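Side-chain contacts in probable glutathione reductase (Sinorhizobium meliloti, PDB 4DNA), which probably reduces glutathione disulfide to glutathione with NADPH, acting as an FAD-containing homodimer of the pyridine nucleotide-disulfide oxidoreductase family: residues F9-G14 and T113-A118; I139-H144 and N271-E276; P120-L125 and G129-A134. One frame throughout, in Å; residues are numbered along the deposited sequence.

Interaction 1 (F9-G14 and T113-A118); sequences FVIGGG and TRAELA. With FAD (flavin-adenine dinucleotide), chain C.
F9, I11 and A115 form a small, buried apolar contact that joins strand 6-11 of the parallel Rossmann-type sheet to strand 115-117 of the three-stranded antiparallel sheet, next to the adenine of FAD. The axes of segments 9-11 and 115-117 pass 8.4 Å apart at 109°, and side chains fill the space between. The CB of A115 meets CE1 of F9 at 4.0 Å on one hand and CG2 of I11 on the other. In I11, CG1 lies beside the backbone N (chi1 -49°) and carries CD1 toward CG of L117, while the CG2 branch approaches N1A of FAD at 3.6 Å. The same N1A accepts a nearly straight hydrogen bond from the backbone N of A115 (3.2 Å). Over the face opposite I11 CG2, R114 lays one face of its guanidinium against the amino group, NH1 standing 3.0 Å from N6A. The guanidinium is fixed in its rotation by an in-plane salt bridge, NE of R114 to OE2 of E116 (3.2 Å, 172° at the hydrogen), with E36 and G272 O as further partners. G12 passes close to the ribose, its CA 3.2 Å from O4B, where a CB would clash. The chemistry implies that the adenine is read by a main-chain N-H and clasped between an aliphatic branch and a guanidinium whose orientation E116, E36 and the G272 carbonyl probably fix.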
loop_
_atom_site.group_PDB
_atom_site.type_symbol
_atom_site.label_atom_id
_atom_site.label_comp_id
_atom_site.label_asym_id
_atom_site.label_seq_id
_atom_site.Cartn_x
_atom_site.Cartn_y
_atom_site.Cartn_z
ATOM N N PHE A 9 23.960 -10.087 31.024
ATOM C CA PHE A 9 23.685 -8.660 31.146
ATOM C C PHE A 9 23.575 -8.015 29.767
ATOM O O PHE A 9 24.397 -8.275 28.885
ATOM C CB PHE A 9 24.739 -7.940 31.995
ATOM C CG PHE A 9 24.265 -6.621 32.541
ATOM C CD1 PHE A 9 24.260 -5.477 31.741
ATOM C CD2 PHE A 9 23.800 -6.526 33.840
ATOM C CE1 PHE A 9 23.812 -4.266 32.234
ATOM C CE2 PHE A 9 23.354 -5.318 34.339
ATOM C CZ PHE A 9 23.358 -4.187 33.536
ATOM N N VAL A 10 22.545 -7.188 29.604
ATOM C CA VAL A 10 22.276 -6.451 28.373
ATOM C C VAL A 10 22.404 -4.957 28.666
ATOM O O VAL A 10 21.637 -4.413 29.462
ATOM C CB VAL A 10 20.842 -6.730 27.860
ATOM C CG1 VAL A 10 20.493 -5.831 26.691
ATOM C CG2 VAL A 10 20.674 -8.181 27.459
ATOM N N ILE A 11 23.365 -4.291 28.040
ATOM C CA ILE A 11 23.487 -2.851 28.202
ATOM C C ILE A 11 22.755 -2.130 27.080
ATOM O O ILE A 11 23.162 -2.212 25.920
ATOM C CB ILE A 11 24.948 -2.369 28.209
ATOM C CG1 ILE A 11 25.801 -3.203 29.160
ATOM C CG2 ILE A 11 25.004 -0.906 28.614
ATOM C CD1 ILE A 11 27.290 -2.915 29.067
ATOM N N GLY A 12 21.688 -1.417 27.432
ATOM C CA GLY A 12 20.926 -0.624 26.465
ATOM C C GLY A 12 19.528 -1.168 26.260
ATOM O O GLY A 12 19.368 -2.332 25.910
ATOM N N GLY A 13 18.513 -0.332 26.479
ATOM C CA GLY A 13 17.129 -0.784 26.452
ATOM C C GLY A 13 16.365 -0.365 25.220
ATOM O O GLY A 13 15.172 -0.070 25.284
ATOM N N GLY A 14 17.056 -0.319 24.090
ATOM C CA GLY A 14 16.408 -0.032 22.827
ATOM C C GLY A 14 15.953 -1.318 22.168
ATOM O O GLY A 14 15.859 -2.363 22.818
ATOM N N THR A 113 19.372 2.809 35.054
ATOM C CA THR A 113 20.717 3.253 35.359
ATOM C C THR A 113 21.517 3.173 34.070
ATOM O O THR A 113 21.200 2.375 33.190
ATOM C CB THR A 113 21.381 2.363 36.448
ATOM O OG1 THR A 113 22.777 2.663 36.549
ATOM C CG2 THR A 113 21.233 0.889 36.135
ATOM N N ARG A 114 22.531 4.016 33.945
ATOM C CA ARG A 114 23.556 3.813 32.935
ATOM C C ARG A 114 24.455 2.672 33.440
ATOM O O ARG A 114 24.665 2.531 34.656
ATOM C CB ARG A 114 24.344 5.111 32.712
ATOM C CG ARG A 114 25.495 5.005 31.729
ATOM C CD ARG A 114 26.340 6.266 31.718
ATOM N NE ARG A 114 27.588 6.057 30.984
ATOM C CZ ARG A 114 27.703 6.107 29.658
ATOM N NH1 ARG A 114 26.643 6.357 28.895
ATOM N NH2 ARG A 114 28.877 5.900 29.089
ATOM N N ALA A 115 24.951 1.844 32.518
ATOM C CA ALA A 115 25.885 0.767 32.858
ATOM C C ALA A 115 27.211 0.916 32.103
ATOM O O ALA A 115 27.230 1.251 30.910
ATOM C CB ALA A 115 25.261 -0.591 32.584
ATOM N N GLU A 116 28.318 0.688 32.811
ATOM C CA GLU A 116 29.640 0.682 32.196
ATOM C C GLU A 116 30.354 -0.625 32.464
ATOM O O GLU A 116 29.894 -1.456 33.257
ATOM C CB GLU A 116 30.484 1.851 32.686
ATOM C CG GLU A 116 30.434 3.069 31.784
ATOM C CD GLU A 116 31.023 4.306 32.440
ATOM O OE1 GLU A 116 32.153 4.228 32.987
ATOM O OE2 GLU A 116 30.346 5.362 32.405
ATOM N N LEU A 117 31.487 -0.797 31.799
ATOM C CA LEU A 117 32.228 -2.037 31.877
ATOM C C LEU A 117 33.445 -1.945 32.764
ATOM O O LEU A 117 34.320 -1.098 32.550
ATOM C CB LEU A 117 32.635 -2.488 30.481
ATOM C CG LEU A 117 31.519 -3.186 29.714
ATOM C CD1 LEU A 117 31.781 -3.148 28.221
ATOM C CD2 LEU A 117 31.390 -4.622 30.198
ATOM N N ALA A 118 33.467 -2.819 33.769
ATOM C CA ALA A 118 34.643 -3.082 34.600
ATOM C C ALA A 118 35.607 -4.035 33.870
ATOM O O ALA A 118 36.279 -3.626 32.908
ATOM C CB ALA A 118 34.218 -3.661 35.942
HETATM P PA FAD C . 18.597 2.172 20.398
HETATM O O1A FAD C . 19.397 3.344 19.854
HETATM O O2A FAD C . 17.168 1.903 19.983
HETATM O O5B FAD C . 18.603 2.243 22.002
HETATM C C5B FAD C . 19.701 1.781 22.800
HETATM C C4B FAD C . 19.435 2.299 24.205
HETATM O O4B FAD C . 20.571 2.187 25.061
HETATM C C3B FAD C . 19.065 3.769 24.150
HETATM O O3B FAD C . 17.761 3.930 24.726
HETATM C C2B FAD C . 20.163 4.468 24.928
HETATM O O2B FAD C . 19.658 5.589 25.653
HETATM C C1B FAD C . 20.686 3.375 25.848
HETATM N N9A FAD C . 22.107 3.533 26.239
HETATM C C8A FAD C . 23.059 4.098 25.473
HETATM N N7A FAD C . 24.274 4.080 26.072
HETATM C C5A FAD C . 24.099 3.477 27.253
HETATM C C6A FAD C . 24.999 3.139 28.368
HETATM N N6A FAD C . 26.304 3.489 28.261
HETATM N N1A FAD C . 24.464 2.504 29.444
HETATM C C2A FAD C . 23.145 2.192 29.495
HETATM N N3A FAD C . 22.268 2.476 28.505
HETATM C C4A FAD C . 22.678 3.110 27.372
HETATM N N1 FAD C . 14.558 2.732 11.650
HETATM C C2 FAD C . 13.645 2.104 10.875
HETATM O O2 FAD C . 13.768 0.879 10.658
HETATM N N3 FAD C . 12.607 2.765 10.329
HETATM C C4 FAD C . 12.401 4.085 10.508
HETATM O O4 FAD C . 11.412 4.657 9.987
HETATM C C4X FAD C . 13.369 4.842 11.341
HETATM N N5 FAD C . 13.233 6.166 11.574
HETATM C C5X FAD C . 14.140 6.818 12.351
HETATM C C6 FAD C . 13.999 8.185 12.589
HETATM C C7 FAD C . 14.931 8.867 13.379
HETATM C C7M FAD C . 14.734 10.344 13.610
HETATM C C8 FAD C . 16.081 8.127 13.990
HETATM C C8M FAD C . 17.106 8.802 14.861
HETATM C C9 FAD C . 16.223 6.767 13.752
HETATM C C9A FAD C . 15.302 6.088 12.957
HETATM N N10 FAD C . 15.457 4.706 12.726
HETATM C C10 FAD C . 14.495 4.058 11.916
HETATM C "C1'" FAD C . 16.603 3.990 13.316
HETATM C "C2'" FAD C . 16.241 3.179 14.552
HETATM O "O2'" FAD C . 15.617 4.031 15.518
HETATM C "C3'" FAD C . 17.484 2.499 15.129
HETATM O "O3'" FAD C . 18.162 1.832 14.059
HETATM C "C4'" FAD C . 17.160 1.483 16.226
HETATM O "O4'" FAD C . 16.626 2.165 17.367
HETATM C "C5'" FAD C . 18.399 0.708 16.640
HETATM O "O5'" FAD C . 18.289 0.377 18.022
HETATM P P FAD C . 19.531 -0.117 18.932
HETATM O O1P FAD C . 19.259 -1.526 19.424
HETATM O O2P FAD C . 20.834 0.203 18.239
HETATM O O3P FAD C . 19.448 0.814 20.238
#

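Interaction 2 (I139-H144 and N271-E276); sequences IAVGGH and NGLGLE. With FAD (flavin-adenine dinucleotide), chain C.
V141 and L273 mark the closest approach of the two backbones, with CA atoms still 9.6 Å apart, so the end of strand 137-139, with the turn that follows it, and the loop following strand 266-268 meet through side chains alone. L273 reaches across with CG anti to the backbone N (chi1 179°), and its two methyls then divide the work. CD2 meets two aliphatic neighbours, 4.2 Å from CG2 of I139 and 4.3 Å from CG2 of V141. CD1 is turned to the cofactor and lies 3.3 Å from N6A of FAD. I139 and L273 run past each other in opposite directions, whereas L275 comes to I139 at a slant, its CD2 4.2 Å from I139 CD1. L117 touches both I139 and L275, extending the apolar patch to strand 115-117.

V141 belongs to the cofactor as much as to the loop. Its CG2 sits beneath the purine, 3.5 Å from C5A, on the same side as L273 CD1 and opposite R114, and CG1 approaches N7A at 3.7 Å. With an alanine at V141, the methyls under the purine and against L273 CD2 would be gone, and the adenine would probably lose packing on that side and be freer to tilt. The backbone turns here as well: V141 O lies 3.1 Å from C8A and is hydrogen-bonded by ND2 of N269. G142 follows with positive phi (61°), at a point where a CB would collide with O1A of the pyrophosphate. In chemical terms V141 and L273 give one side of the adenine an aliphatic surface, backed by I139 and L275, that holds the base by shape and dispersion, while the glycine lets the chain pass close to the phosphates.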
loop_
_atom_site.group_PDB
_atom_site.type_symbol
_atom_site.label_atom_id
_atom_site.label_comp_id
_atom_site.label_asym_id
_atom_site.label_seq_id
_atom_site.Cartn_x
_atom_site.Cartn_y
_atom_site.Cartn_z
ATOM N N ILE A 139 26.028 -5.639 24.210
ATOM C CA ILE A 139 26.108 -4.193 24.162
ATOM C C ILE A 139 25.181 -3.662 23.055
ATOM O O ILE A 139 25.583 -3.514 21.897
ATOM C CB ILE A 139 27.569 -3.740 23.967
ATOM C CG1 ILE A 139 28.396 -4.158 25.166
ATOM C CG2 ILE A 139 27.666 -2.236 23.798
ATOM C CD1 ILE A 139 29.881 -4.059 24.920
ATOM N N ALA A 140 23.935 -3.391 23.424
ATOM C CA ALA A 140 22.939 -2.893 22.485
ATOM C C ALA A 140 22.638 -1.440 22.799
ATOM O O ALA A 140 21.506 -1.053 23.096
ATOM C CB ALA A 140 21.684 -3.738 22.551
ATOM N N VAL A 141 23.686 -0.641 22.697
ATOM C CA VAL A 141 23.738 0.706 23.239
ATOM C C VAL A 141 23.254 1.787 22.256
ATOM O O VAL A 141 22.882 2.890 22.667
ATOM C CB VAL A 141 25.178 0.947 23.766
ATOM C CG1 VAL A 141 25.797 2.230 23.257
ATOM C CG2 VAL A 141 25.221 0.843 25.279
ATOM N N GLY A 142 23.252 1.462 20.962
ATOM C CA GLY A 142 22.887 2.419 19.922
ATOM C C GLY A 142 23.791 3.642 19.858
ATOM O O GLY A 142 24.766 3.743 20.606
ATOM N N GLY A 143 23.456 4.573 18.963
ATOM C CA GLY A 143 24.188 5.827 18.804
ATOM C C GLY A 143 23.395 7.037 19.264
ATOM O O GLY A 143 22.466 6.907 20.054
ATOM N N HIS A 144 23.770 8.210 18.760
ATOM C CA HIS A 144 23.148 9.489 19.107
ATOM C C HIS A 144 23.431 10.454 17.997
ATOM O O HIS A 144 24.355 10.221 17.217
ATOM C CB HIS A 144 23.700 10.037 20.420
ATOM C CG HIS A 144 25.203 10.232 20.426
ATOM N ND1 HIS A 144 25.813 11.206 19.725
ATOM C CD2 HIS A 144 26.214 9.536 21.087
ATOM C CE1 HIS A 144 27.141 11.136 19.923
ATOM N NE2 HIS A 144 27.384 10.112 20.754
ATOM N N ASN A 271 31.989 6.347 23.851
ATOM C CA ASN A 271 32.844 7.117 24.749
ATOM C C ASN A 271 32.563 6.863 26.219
ATOM O O ASN A 271 31.408 6.878 26.656
ATOM C CB ASN A 271 32.740 8.613 24.437
ATOM C CG ASN A 271 33.578 9.006 23.239
ATOM O OD1 ASN A 271 34.783 8.727 23.189
ATOM N ND2 ASN A 271 32.949 9.643 22.262
ATOM N N GLY A 272 33.634 6.624 26.973
ATOM C CA GLY A 272 33.537 6.347 28.403
ATOM C C GLY A 272 32.476 5.310 28.711
ATOM O O GLY A 272 31.665 5.497 29.618
ATOM N N LEU A 273 32.471 4.232 27.926
ATOM C CA LEU A 273 31.606 3.080 28.162
ATOM C C LEU A 273 32.413 1.952 28.801
ATOM O O LEU A 273 31.863 0.910 29.162
ATOM C CB LEU A 273 30.958 2.620 26.853
ATOM C CG LEU A 273 30.027 1.395 26.849
ATOM C CD1 LEU A 273 28.900 1.516 27.859
ATOM C CD2 LEU A 273 29.458 1.155 25.463
ATOM N N GLY A 274 33.718 2.177 28.951
ATOM C CA GLY A 274 34.603 1.215 29.586
ATOM C C GLY A 274 35.076 0.132 28.633
ATOM O O GLY A 274 35.579 -0.909 29.069
ATOM N N LEU A 275 34.928 0.381 27.332
ATOM C CA LEU A 275 35.320 -0.576 26.287
ATOM C C LEU A 275 36.802 -0.895 26.321
ATOM O O LEU A 275 37.194 -2.055 26.255
ATOM C CB LEU A 275 34.956 -0.053 24.893
ATOM C CG LEU A 275 33.501 0.278 24.575
ATOM C CD1 LEU A 275 33.381 0.563 23.089
ATOM C CD2 LEU A 275 32.577 -0.858 24.984
ATOM N N GLU A 276 37.604 0.158 26.413
ATOM C CA GLU A 276 39.065 0.089 26.425
ATOM C C GLU A 276 39.575 -0.816 27.545
ATOM O O GLU A 276 40.400 -1.686 27.313
ATOM C CB GLU A 276 39.643 1.507 26.530
ATOM C CG GLU A 276 38.788 2.494 27.351
ATOM C CD GLU A 276 37.569 3.077 26.608
ATOM O OE1 GLU A 276 37.548 3.082 25.357
ATOM O OE2 GLU A 276 36.620 3.549 27.286
HETATM P PA FAD C . 18.597 2.172 20.398
HETATM O O1A FAD C . 19.397 3.344 19.854
HETATM O O2A FAD C . 17.168 1.903 19.983
HETATM O O5B FAD C . 18.603 2.243 22.002
HETATM C C5B FAD C . 19.701 1.781 22.800
HETATM C C4B FAD C . 19.435 2.299 24.205
HETATM O O4B FAD C . 20.571 2.187 25.061
HETATM C C3B FAD C . 19.065 3.769 24.150
HETATM O O3B FAD C . 17.761 3.930 24.726
HETATM C C2B FAD C . 20.163 4.468 24.928
HETATM O O2B FAD C . 19.658 5.589 25.653
HETATM C C1B FAD C . 20.686 3.375 25.848
HETATM N N9A FAD C . 22.107 3.533 26.239
HETATM C C8A FAD C . 23.059 4.098 25.473
HETATM N N7A FAD C . 24.274 4.080 26.072
HETATM C C5A FAD C . 24.099 3.477 27.253
HETATM C C6A FAD C . 24.999 3.139 28.368
HETATM N N6A FAD C . 26.304 3.489 28.261
HETATM N N1A FAD C . 24.464 2.504 29.444
HETATM C C2A FAD C . 23.145 2.192 29.495
HETATM N N3A FAD C . 22.268 2.476 28.505
HETATM C C4A FAD C . 22.678 3.110 27.372
HETATM N N1 FAD C . 14.558 2.732 11.650
HETATM C C2 FAD C . 13.645 2.104 10.875
HETATM O O2 FAD C . 13.768 0.879 10.658
HETATM N N3 FAD C . 12.607 2.765 10.329
HETATM C C4 FAD C . 12.401 4.085 10.508
HETATM O O4 FAD C . 11.412 4.657 9.987
HETATM C C4X FAD C . 13.369 4.842 11.341
HETATM N N5 FAD C . 13.233 6.166 11.574
HETATM C C5X FAD C . 14.140 6.818 12.351
HETATM C C6 FAD C . 13.999 8.185 12.589
HETATM C C7 FAD C . 14.931 8.867 13.379
HETATM C C7M FAD C . 14.734 10.344 13.610
HETATM C C8 FAD C . 16.081 8.127 13.990
HETATM C C8M FAD C . 17.106 8.802 14.861
HETATM C C9 FAD C . 16.223 6.767 13.752
HETATM C C9A FAD C . 15.302 6.088 12.957
HETATM N N10 FAD C . 15.457 4.706 12.726
HETATM C C10 FAD C . 14.495 4.058 11.916
HETATM C "C1'" FAD C . 16.603 3.990 13.316
HETATM C "C2'" FAD C . 16.241 3.179 14.552
HETATM O "O2'" FAD C . 15.617 4.031 15.518
HETATM C "C3'" FAD C . 17.484 2.499 15.129
HETATM O "O3'" FAD C . 18.162 1.832 14.059
HETATM C "C4'" FAD C . 17.160 1.483 16.226
HETATM O "O4'" FAD C . 16.626 2.165 17.367
HETATM C "C5'" FAD C . 18.399 0.708 16.640
HETATM O "O5'" FAD C . 18.289 0.377 18.022
HETATM P P FAD C . 19.531 -0.117 18.932
HETATM O O1P FAD C . 19.259 -1.526 19.424
HETATM O O2P FAD C . 20.834 0.203 18.239
HETATM O O3P FAD C . 19.448 0.814 20.238
#

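Interaction 3 (P120-L125 and G129-A134); sequences PNTVKL and GKTVTA
L125 and V132 cross obliquely on one face of the two-stranded antiparallel hairpin formed by strands 122-125 and 130-134. Along the L125 side chain, CB lies 4.0 Å from the carbonyl O of K130, the partner of its own backbone N. CG sits anti to the carbonyl carbon (chi1 -45°), which swings the branch over the neighbouring strand. From there CD1 meets V132 CG2 at 4.0 Å and also approaches CB of K130, while CD2 turns to the ring of F9.

Beneath, main-chain bonds join the strands. V123 and V132 form a hydrogen-bonded pair, as do L125 and K130, where L125 N donates to K130 O at 2.8 Å with an angle of 173° at the hydrogen. A134 N reaches N121 O at the far end. Near the turn the pattern gives way to a G1 beta bulge: G129 and K130 both face L125, and both amides make weak bonds to L125 O, 2.9 Å from G129 N and 3.2 Å from K130 N. The positive phi of G129 (73°) suits glycine there.

The other face carries threonines. CG2 of T122 packs on CG2 of T131, and T122 lies side by side with T133, pointing the same way, with their CG2 atoms 4.0 Å apart. K124 is on this face too, its amine in a long, weak ion pair with E116.

V123, L125, V132 and A134 all rest on F9 of strand 6-11, and V132 also touches Y6. T133 N is hydrogen-bonded to the carboxylate of D5, and K124 pairs through its backbone with E116, so the hairpin extends the sheet of strand 115-117 and packs against side chains of strand 6-11, central in the parallel FAD-binding sheet.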
loop_
_atom_site.group_PDB
_atom_site.type_symbol
_atom_site.label_atom_id
_atom_site.label_comp_id
_atom_site.label_asym_id
_atom_site.label_seq_id
_atom_site.Cartn_x
_atom_site.Cartn_y
_atom_site.Cartn_z
ATOM N N PRO A 120 36.019 -8.043 31.908
ATOM C CA PRO A 120 35.359 -8.513 30.688
ATOM C C PRO A 120 34.128 -9.396 30.969
ATOM O O PRO A 120 33.487 -9.874 30.030
ATOM C CB PRO A 120 36.468 -9.309 29.974
ATOM C CG PRO A 120 37.616 -9.411 30.954
ATOM C CD PRO A 120 37.116 -8.945 32.295
ATOM N N ASN A 121 33.823 -9.616 32.252
ATOM C CA ASN A 121 32.603 -10.312 32.676
ATOM C C ASN A 121 31.916 -9.544 33.795
ATOM O O ASN A 121 31.008 -10.062 34.435
ATOM C CB ASN A 121 32.900 -11.726 33.173
ATOM C CG ASN A 121 34.193 -12.287 32.623
ATOM O OD1 ASN A 121 35.282 -11.788 32.922
ATOM N ND2 ASN A 121 34.083 -13.344 31.830
ATOM N N THR A 122 32.356 -8.306 34.015
ATOM C CA THR A 122 31.898 -7.476 35.130
ATOM C C THR A 122 31.357 -6.123 34.657
ATOM O O THR A 122 32.017 -5.402 33.909
ATOM C CB THR A 122 33.044 -7.218 36.128
ATOM O OG1 THR A 122 33.829 -8.406 36.283
ATOM C CG2 THR A 122 32.495 -6.799 37.473
ATOM N N VAL A 123 30.158 -5.780 35.111
ATOM C CA VAL A 123 29.488 -4.558 34.683
ATOM C C VAL A 123 29.238 -3.677 35.895
ATOM O O VAL A 123 28.686 -4.148 36.889
ATOM C CB VAL A 123 28.121 -4.860 34.022
ATOM C CG1 VAL A 123 27.546 -3.603 33.389
ATOM C CG2 VAL A 123 28.233 -5.971 32.990
ATOM N N LYS A 124 29.630 -2.404 35.814
ATOM C CA LYS A 124 29.295 -1.440 36.875
ATOM C C LYS A 124 28.036 -0.635 36.555
ATOM O O LYS A 124 27.784 -0.277 35.399
ATOM C CB LYS A 124 30.479 -0.527 37.250
ATOM C CG LYS A 124 30.954 0.447 36.178
ATOM C CD LYS A 124 32.090 1.315 36.711
ATOM C CE LYS A 124 32.791 2.098 35.604
ATOM N NZ LYS A 124 34.022 2.783 36.103
ATOM N N LEU A 125 27.256 -0.368 37.599
ATOM C CA LEU A 125 25.972 0.307 37.483
ATOM C C LEU A 125 26.036 1.628 38.233
ATOM O O LEU A 125 25.981 1.643 39.458
ATOM C CB LEU A 125 24.879 -0.564 38.102
ATOM C CG LEU A 125 24.852 -2.066 37.789
ATOM C CD1 LEU A 125 24.256 -2.879 38.943
ATOM C CD2 LEU A 125 24.111 -2.319 36.482
ATOM N N GLY A 129 25.989 2.761 42.177
ATOM C CA GLY A 129 27.425 2.686 42.403
ATOM C C GLY A 129 27.902 1.260 42.630
ATOM O O GLY A 129 28.952 1.046 43.235
ATOM N N LYS A 130 27.132 0.287 42.144
ATOM C CA LYS A 130 27.437 -1.147 42.318
ATOM C C LYS A 130 28.192 -1.811 41.156
ATOM O O LYS A 130 28.305 -1.256 40.060
ATOM C CB LYS A 130 26.152 -1.943 42.618
ATOM C CG LYS A 130 26.092 -2.570 44.003
ATOM C CD LYS A 130 25.893 -1.530 45.093
ATOM C CE LYS A 130 26.592 -1.941 46.374
ATOM N NZ LYS A 130 26.611 -0.791 47.310
ATOM N N THR A 131 28.674 -3.023 41.421
ATOM C CA THR A 131 29.494 -3.820 40.503
ATOM C C THR A 131 28.850 -5.195 40.334
ATOM O O THR A 131 28.567 -5.876 41.328
ATOM C CB THR A 131 30.917 -3.986 41.090
ATOM O OG1 THR A 131 31.648 -2.765 40.928
ATOM C CG2 THR A 131 31.681 -5.143 40.443
ATOM N N VAL A 132 28.637 -5.613 39.089
ATOM C CA VAL A 132 27.915 -6.859 38.814
ATOM C C VAL A 132 28.603 -7.761 37.776
ATOM O O VAL A 132 29.201 -7.272 36.818
ATOM C CB VAL A 132 26.453 -6.547 38.414
ATOM C CG1 VAL A 132 25.974 -7.419 37.259
ATOM C CG2 VAL A 132 25.529 -6.650 39.626
ATOM N N THR A 133 28.508 -9.076 37.968
ATOM C CA THR A 133 29.103 -10.034 37.035
ATOM C C THR A 133 28.054 -10.780 36.195
ATOM O O THR A 133 27.001 -11.181 36.704
ATOM C CB THR A 133 29.986 -11.070 37.756
ATOM O OG1 THR A 133 29.189 -11.802 38.694
ATOM C CG2 THR A 133 31.148 -10.393 38.486
ATOM N N ALA A 134 28.358 -10.950 34.906
ATOM C CA ALA A 134 27.565 -11.779 34.000
ATOM C C ALA A 134 28.476 -12.690 33.180
ATOM O O ALA A 134 29.657 -12.380 32.983
ATOM C CB ALA A 134 26.708 -10.916 33.087
#

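In the fold
From the N terminus, strand 6-11 meets its partner about a hundred residues later: interaction 1 closes that long loop when the chain returns at 113-118. Interaction 3 then closes a short hairpin, and interaction 2 closes a second long loop, from 139-144 to 271-276. The three follow in series, none nesting within or crossing another. Interactions 1 and 3 share one antiparallel sheet, in which strands 115-117 and 122-125 are neighbours. Interactions 1 and 2 are joined through I11 O with A140 N, and both contacts line the adenine of FAD. Interactions 2 and 3 do not touch, their nearest atoms being about 6 Å apart.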